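PDB 4PMH: pectinesterase from Sitophilus oryzae, which hydrolyses the methyl esters of pectin's galacturonosyl chains, releasing methanol, and probably helps the weevil digest plant cell walls. Local coordinates for residues Ile190-Ala204 and Tyr215-Phe229. Numbering follows the deposited sequence.
Sequences IHNARLLGHQDTLYA and YYTNTYIEGDIDFVF
Ile190 and Tyr216 sit level on neighbouring parallel strands, where segments 190-204 and 215-229 form successive coils of the right-handed parallel beta-helix of the pectinesterase family, a fold in which equivalent positions stack from coil to coil. Backbone bonds hold the register on successive sides of the coil: Thr217 N reaches Ile190 O, Leu195 N reaches Tyr220 O at 2.7 Å, and Phe229 N reaches Leu202 O. Short segments 194-196 and 220-223 run 7° from parallel.

Inside the coil the packing is apolar. Ile190 CD1 lies over one face of the Tyr216 ring, 3.6 Å from its centroid, while Leu195 CD1 comes to the ring's edge and Leu202 CD1 meets Tyr216 OH; Phe236 of the next coil stacks on the same ring. Were Tyr216 an alanine, Ile190 CD1 would probably lose the face it rests on and a gap would be likely to open beside Leu202.

Two acidic residues and the ring of Phe229 come together at the probable active site. Phe229 is sandwiched, with the Tyr203 ring in an offset stack on one face (planes at 16°) and Asp200 on the other, its CB 3.4 Å from Phe229 CE1 and its CG set over the rim of the ring; Phe229 CG, set between backbone N and carbonyl carbon (chi1 80°), directs the ring toward the preceding coil. By similarity Asp200 is the proton donor and Asp226 the nucleophile; a water donates to both Asp200 OD1 and Asp226 OD2, and Arg290 forms a salt bridge with the latter.

Side-chain hydroxyls fasten the bends. Thr219 OG1 donates to Thr217 O and accepts from Ala193 N, bridging the two coils, and just before the bend Thr217 OG1 and His191 ND1 share a hydrogen bond of 2.7 Å. At the other corner Thr201 OG1 donates to Glu222 O across 2.9 Å, in the carbonyl plane and on a lone pair.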
loop_
_atom_site.group_PDB
_atom_site.type_symbol
_atom_site.label_atom_id
_atom_site.label_comp_id
_atom_site.label_asym_id
_atom_site.label_seq_id
_atom_site.Cartn_x
_atom_site.Cartn_y
_atom_site.Cartn_z
ATOM N N ILE A 190 9.389 0.421 -4.479
ATOM C CA ILE A 190 8.871 1.791 -4.571
ATOM C C ILE A 190 9.841 2.688 -3.813
ATOM O O ILE A 190 10.051 2.501 -2.612
ATOM C CB ILE A 190 7.488 1.914 -3.909
ATOM C CG1 ILE A 190 6.483 0.964 -4.532
ATOM C CG2 ILE A 190 6.980 3.342 -4.003
ATOM C CD1 ILE A 190 6.646 -0.473 -4.115
ATOM N N HIS A 191 10.468 3.641 -4.496
ATOM C CA HIS A 191 11.554 4.396 -3.889
ATOM C C HIS A 191 11.405 5.882 -4.155
ATOM O O HIS A 191 11.260 6.293 -5.303
ATOM C CB HIS A 191 12.886 3.882 -4.406
ATOM C CG HIS A 191 14.077 4.626 -3.887
ATOM N ND1 HIS A 191 14.381 4.707 -2.546
ATOM C CD2 HIS A 191 15.078 5.268 -4.537
ATOM C CE1 HIS A 191 15.496 5.400 -2.389
ATOM N NE2 HIS A 191 15.943 5.749 -3.581
ATOM N N ASN A 192 11.436 6.687 -3.095
ATOM C CA ASN A 192 11.379 8.134 -3.241
ATOM C C ASN A 192 10.091 8.581 -3.943
ATOM O O ASN A 192 10.116 9.354 -4.879
ATOM C CB ASN A 192 12.622 8.657 -3.977
ATOM C CG ASN A 192 12.761 10.174 -3.891
ATOM O OD1 ASN A 192 12.448 10.796 -2.864
ATOM N ND2 ASN A 192 13.223 10.783 -4.981
ATOM N N ALA A 193 8.964 8.089 -3.464
ATOM C CA ALA A 193 7.689 8.361 -4.090
ATOM C C ALA A 193 6.740 8.966 -3.093
ATOM O O ALA A 193 7.011 8.996 -1.878
ATOM C CB ALA A 193 7.108 7.067 -4.664
ATOM N N ARG A 194 5.625 9.468 -3.618
ATOM C CA ARG A 194 4.580 10.074 -2.820
ATOM C C ARG A 194 3.256 9.431 -3.276
ATOM O O ARG A 194 2.934 9.460 -4.463
ATOM C CB ARG A 194 4.563 11.606 -3.050
ATOM C CG ARG A 194 5.866 12.350 -2.710
ATOM C CD ARG A 194 5.843 13.849 -3.048
ATOM N NE ARG A 194 4.728 14.562 -2.414
ATOM C CZ ARG A 194 3.661 15.091 -3.037
ATOM N NH1 ARG A 194 3.505 15.049 -4.361
ATOM N NH2 ARG A 194 2.716 15.691 -2.310
ATOM N N LEU A 195 2.523 8.836 -2.347
ATOM C CA LEU A 195 1.309 8.104 -2.640
ATOM C C LEU A 195 0.174 8.785 -1.864
ATOM O O LEU A 195 0.218 8.835 -0.637
ATOM C CB LEU A 195 1.491 6.612 -2.260
ATOM C CG LEU A 195 2.737 5.918 -2.843
ATOM C CD1 LEU A 195 2.916 4.540 -2.232
ATOM C CD2 LEU A 195 2.638 5.824 -4.361
ATOM N N LEU A 196 -0.810 9.350 -2.581
ATOM C CA LEU A 196 -1.748 10.302 -1.997
ATOM C C LEU A 196 -3.203 9.883 -2.194
ATOM O O LEU A 196 -3.633 9.569 -3.287
ATOM C CB LEU A 196 -1.568 11.699 -2.607
ATOM C CG LEU A 196 -0.151 12.239 -2.878
ATOM C CD1 LEU A 196 -0.217 13.556 -3.641
ATOM C CD2 LEU A 196 0.661 12.394 -1.605
ATOM N N GLY A 197 -3.959 9.901 -1.124
ATOM C CA GLY A 197 -5.340 9.537 -1.212
ATOM C C GLY A 197 -5.996 9.789 0.108
ATOM O O GLY A 197 -5.509 10.584 0.914
ATOM N N HIS A 198 -7.111 9.111 0.319
ATOM C CA HIS A 198 -7.813 9.210 1.578
ATOM C C HIS A 198 -8.099 7.822 2.097
ATOM O O HIS A 198 -7.339 7.324 2.940
ATOM C CB HIS A 198 -9.041 10.081 1.425
ATOM C CG HIS A 198 -8.704 11.530 1.408
ATOM N ND1 HIS A 198 -8.424 12.211 0.246
ATOM C CD2 HIS A 198 -8.517 12.408 2.418
ATOM C CE1 HIS A 198 -8.094 13.454 0.539
ATOM N NE2 HIS A 198 -8.147 13.599 1.849
ATOM N N GLN A 199 -9.148 7.180 1.590
ATOM C CA GLN A 199 -9.463 5.803 1.965
ATOM C C GLN A 199 -8.883 4.850 0.925
ATOM O O GLN A 199 -9.153 5.012 -0.250
ATOM C CB GLN A 199 -10.980 5.631 2.057
ATOM C CG GLN A 199 -11.438 4.306 2.622
ATOM C CD GLN A 199 -12.930 4.291 2.980
ATOM O OE1 GLN A 199 -13.609 5.330 2.972
ATOM N NE2 GLN A 199 -13.441 3.118 3.293
ATOM N N ASP A 200 -8.105 3.848 1.362
ATOM C CA ASP A 200 -7.550 2.807 0.478
ATOM C C ASP A 200 -6.477 3.318 -0.483
ATOM O O ASP A 200 -6.289 2.787 -1.578
ATOM C CB ASP A 200 -8.653 2.066 -0.302
ATOM C CG ASP A 200 -9.610 1.293 0.607
ATOM O OD1 ASP A 200 -9.384 1.193 1.821
ATOM O OD2 ASP A 200 -10.595 0.775 0.084
ATOM N N THR A 201 -5.748 4.334 -0.054
ATOM C CA THR A 201 -4.655 4.878 -0.864
ATOM C C THR A 201 -3.737 3.818 -1.483
ATOM O O THR A 201 -3.535 3.810 -2.702
ATOM C CB THR A 201 -3.826 5.887 -0.056
ATOM O OG1 THR A 201 -4.697 6.884 0.492
ATOM C CG2 THR A 201 -2.721 6.511 -0.898
ATOM N N LEU A 202 -3.161 2.953 -0.668
ATOM C CA LEU A 202 -2.164 1.997 -1.147
ATOM C C LEU A 202 -2.667 0.585 -0.910
ATOM O O LEU A 202 -2.856 0.173 0.231
ATOM C CB LEU A 202 -0.801 2.196 -0.466
ATOM C CG LEU A 202 0.209 1.062 -0.631
ATOM C CD1 LEU A 202 0.428 0.738 -2.097
ATOM C CD2 LEU A 202 1.547 1.394 0.031
ATOM N N TYR A 203 -2.912 -0.136 -2.001
ATOM C CA TYR A 203 -3.302 -1.537 -1.969
ATOM C C TYR A 203 -2.007 -2.334 -2.102
ATOM O O TYR A 203 -1.586 -2.676 -3.199
ATOM C CB TYR A 203 -4.258 -1.849 -3.121
ATOM C CG TYR A 203 -5.065 -3.147 -3.032
ATOM C CD1 TYR A 203 -4.819 -4.107 -2.060
ATOM C CD2 TYR A 203 -6.078 -3.417 -3.967
ATOM C CE1 TYR A 203 -5.568 -5.277 -2.001
ATOM C CE2 TYR A 203 -6.818 -4.595 -3.917
ATOM C CZ TYR A 203 -6.557 -5.515 -2.935
ATOM O OH TYR A 203 -7.279 -6.681 -2.865
ATOM N N ALA A 204 -1.387 -2.639 -0.968
ATOM C CA ALA A 204 -0.049 -3.249 -0.963
ATOM C C ALA A 204 -0.153 -4.777 -0.895
ATOM O O ALA A 204 -0.223 -5.374 0.195
ATOM C CB ALA A 204 0.761 -2.717 0.205
ATOM N N TYR A 215 8.953 -3.547 -1.445
ATOM C CA TYR A 215 9.907 -2.818 -0.641
ATOM C C TYR A 215 9.764 -1.341 -0.949
ATOM O O TYR A 215 10.083 -0.889 -2.073
ATOM C CB TYR A 215 11.330 -3.260 -0.970
ATOM C CG TYR A 215 12.371 -3.000 0.104
ATOM C CD1 TYR A 215 12.221 -2.013 1.061
ATOM C CD2 TYR A 215 13.533 -3.753 0.135
ATOM C CE1 TYR A 215 13.186 -1.798 2.040
ATOM C CE2 TYR A 215 14.506 -3.535 1.099
ATOM C CZ TYR A 215 14.317 -2.546 2.050
ATOM O OH TYR A 215 15.282 -2.328 3.017
ATOM N N TYR A 216 9.285 -0.620 0.051
ATOM C CA TYR A 216 9.099 0.819 0.029
ATOM C C TYR A 216 10.226 1.500 0.793
ATOM O O TYR A 216 10.427 1.232 1.942
ATOM C CB TYR A 216 7.781 1.173 0.703
ATOM C CG TYR A 216 6.595 0.630 -0.035
ATOM C CD1 TYR A 216 6.249 -0.723 0.038
ATOM C CD2 TYR A 216 5.830 1.462 -0.837
ATOM C CE1 TYR A 216 5.156 -1.223 -0.676
ATOM C CE2 TYR A 216 4.755 0.983 -1.539
ATOM C CZ TYR A 216 4.422 -0.358 -1.463
ATOM O OH TYR A 216 3.343 -0.792 -2.186
ATOM N N THR A 217 10.938 2.400 0.136
ATOM C CA THR A 217 12.002 3.170 0.753
ATOM C C THR A 217 11.800 4.640 0.462
ATOM O O THR A 217 11.406 5.006 -0.647
ATOM C CB THR A 217 13.384 2.752 0.210
ATOM O OG1 THR A 217 13.316 2.606 -1.207
ATOM C CG2 THR A 217 13.797 1.440 0.809
ATOM N N ASN A 218 12.062 5.474 1.468
ATOM C CA ASN A 218 12.019 6.913 1.329
ATOM C C ASN A 218 10.749 7.417 0.682
ATOM O O ASN A 218 10.782 8.273 -0.155
ATOM C CB ASN A 218 13.252 7.393 0.577
ATOM C CG ASN A 218 14.532 6.943 1.245
ATOM O OD1 ASN A 218 14.907 5.772 1.185
ATOM N ND2 ASN A 218 15.187 7.858 1.922
ATOM N N THR A 219 9.621 6.889 1.126
ATOM C CA THR A 219 8.359 7.126 0.473
ATOM C C THR A 219 7.329 7.692 1.466
ATOM O O THR A 219 7.277 7.298 2.650
ATOM C CB THR A 219 7.914 5.825 -0.233
ATOM O OG1 THR A 219 8.759 5.616 -1.376
ATOM C CG2 THR A 219 6.445 5.874 -0.683
ATOM N N TYR A 220 6.539 8.632 0.946
ATOM C CA TYR A 220 5.526 9.384 1.669
ATOM C C TYR A 220 4.137 8.875 1.258
ATOM O O TYR A 220 3.799 8.839 0.067
ATOM C CB TYR A 220 5.634 10.885 1.316
ATOM C CG TYR A 220 4.540 11.745 1.916
ATOM C CD1 TYR A 220 4.650 12.242 3.221
ATOM C CD2 TYR A 220 3.381 12.048 1.195
ATOM C CE1 TYR A 220 3.652 13.031 3.773
ATOM C CE2 TYR A 220 2.368 12.832 1.751
ATOM C CZ TYR A 220 2.507 13.320 3.032
ATOM O OH TYR A 220 1.501 14.072 3.594
ATOM N N ILE A 221 3.334 8.505 2.244
ATOM C CA ILE A 221 2.053 7.903 2.006
ATOM C C ILE A 221 1.011 8.578 2.899
ATOM O O ILE A 221 1.190 8.630 4.124
ATOM C CB ILE A 221 2.081 6.373 2.312
ATOM C CG1 ILE A 221 3.248 5.692 1.596
ATOM C CG2 ILE A 221 0.756 5.719 1.931
ATOM C CD1 ILE A 221 3.540 4.300 2.085
ATOM N N GLU A 222 -0.071 9.082 2.299
ATOM C CA GLU A 222 -1.113 9.733 3.078
ATOM C C GLU A 222 -2.498 9.206 2.794
ATOM O O GLU A 222 -2.781 8.707 1.718
ATOM C CB GLU A 222 -1.096 11.277 2.921
ATOM C CG GLU A 222 -1.275 11.827 1.524
ATOM C CD GLU A 222 -1.300 13.371 1.450
ATOM O OE1 GLU A 222 -2.138 13.877 0.676
ATOM O OE2 GLU A 222 -0.502 14.073 2.131
ATOM N N GLY A 223 -3.358 9.373 3.785
ATOM C CA GLY A 223 -4.732 8.931 3.721
ATOM C C GLY A 223 -5.391 9.160 5.061
ATOM O O GLY A 223 -4.857 9.864 5.915
ATOM N N ASP A 224 -6.549 8.562 5.245
ATOM C CA ASP A 224 -7.230 8.639 6.512
ATOM C C ASP A 224 -7.784 7.310 6.989
ATOM O O ASP A 224 -7.737 7.068 8.173
ATOM C CB ASP A 224 -8.312 9.724 6.513
ATOM C CG ASP A 224 -9.281 9.633 5.336
ATOM O OD1 ASP A 224 -9.497 8.541 4.747
ATOM O OD2 ASP A 224 -9.855 10.703 5.007
ATOM N N ILE A 225 -8.274 6.451 6.089
ATOM C CA ILE A 225 -8.873 5.167 6.467
ATOM C C ILE A 225 -8.333 3.999 5.630
ATOM O O ILE A 225 -8.433 3.988 4.384
ATOM C CB ILE A 225 -10.413 5.213 6.317
ATOM C CG1 ILE A 225 -11.024 6.176 7.345
ATOM C CG2 ILE A 225 -11.039 3.816 6.436
ATOM C CD1 ILE A 225 -11.359 5.543 8.677
ATOM N N ASP A 226 -7.783 2.999 6.326
ATOM C CA ASP A 226 -7.219 1.804 5.675
ATOM C C ASP A 226 -6.321 2.201 4.514
ATOM O O ASP A 226 -6.378 1.598 3.448
ATOM C CB ASP A 226 -8.330 0.847 5.173
ATOM C CG ASP A 226 -9.310 0.431 6.258
ATOM O OD1 ASP A 226 -9.039 0.590 7.479
ATOM O OD2 ASP A 226 -10.394 -0.084 5.885
ATOM N N PHE A 227 -5.508 3.235 4.692
ATOM C CA PHE A 227 -4.753 3.759 3.538
ATOM C C PHE A 227 -3.493 2.992 3.175
ATOM O O PHE A 227 -2.820 3.294 2.164
ATOM C CB PHE A 227 -4.566 5.290 3.599
ATOM C CG PHE A 227 -3.642 5.810 4.665
ATOM C CD1 PHE A 227 -4.140 6.242 5.899
ATOM C CD2 PHE A 227 -2.285 5.989 4.396
ATOM C CE1 PHE A 227 -3.287 6.801 6.849
ATOM C CE2 PHE A 227 -1.447 6.534 5.340
ATOM C CZ PHE A 227 -1.948 6.966 6.560
ATOM N N VAL A 228 -3.190 1.963 3.961
ATOM C CA VAL A 228 -2.223 0.940 3.554
ATOM C C VAL A 228 -2.882 -0.382 3.911
ATOM O O VAL A 228 -2.989 -0.727 5.099
ATOM C CB VAL A 228 -0.851 1.062 4.260
ATOM C CG1 VAL A 228 0.103 -0.045 3.801
ATOM C CG2 VAL A 228 -0.242 2.427 4.006
ATOM N N PHE A 229 -3.329 -1.114 2.887
ATOM C CA PHE A 229 -4.168 -2.271 3.086
ATOM C C PHE A 229 -3.854 -3.377 2.086
ATOM O O PHE A 229 -3.325 -3.125 0.993
ATOM C CB PHE A 229 -5.650 -1.850 3.004
ATOM C CG PHE A 229 -6.174 -1.688 1.590
ATOM C CD1 PHE A 229 -5.878 -0.551 0.849
ATOM C CD2 PHE A 229 -6.987 -2.662 1.014
ATOM C CE1 PHE A 229 -6.350 -0.398 -0.448
ATOM C CE2 PHE A 229 -7.482 -2.506 -0.286
ATOM C CZ PHE A 229 -7.153 -1.367 -1.015
HETATM O O HOH W 1 9.191 10.935 -0.954
HETATM O O HOH W 2 -4.650 13.036 -0.036
HETATM O O HOH W 3 -11.252 0.239 3.325
#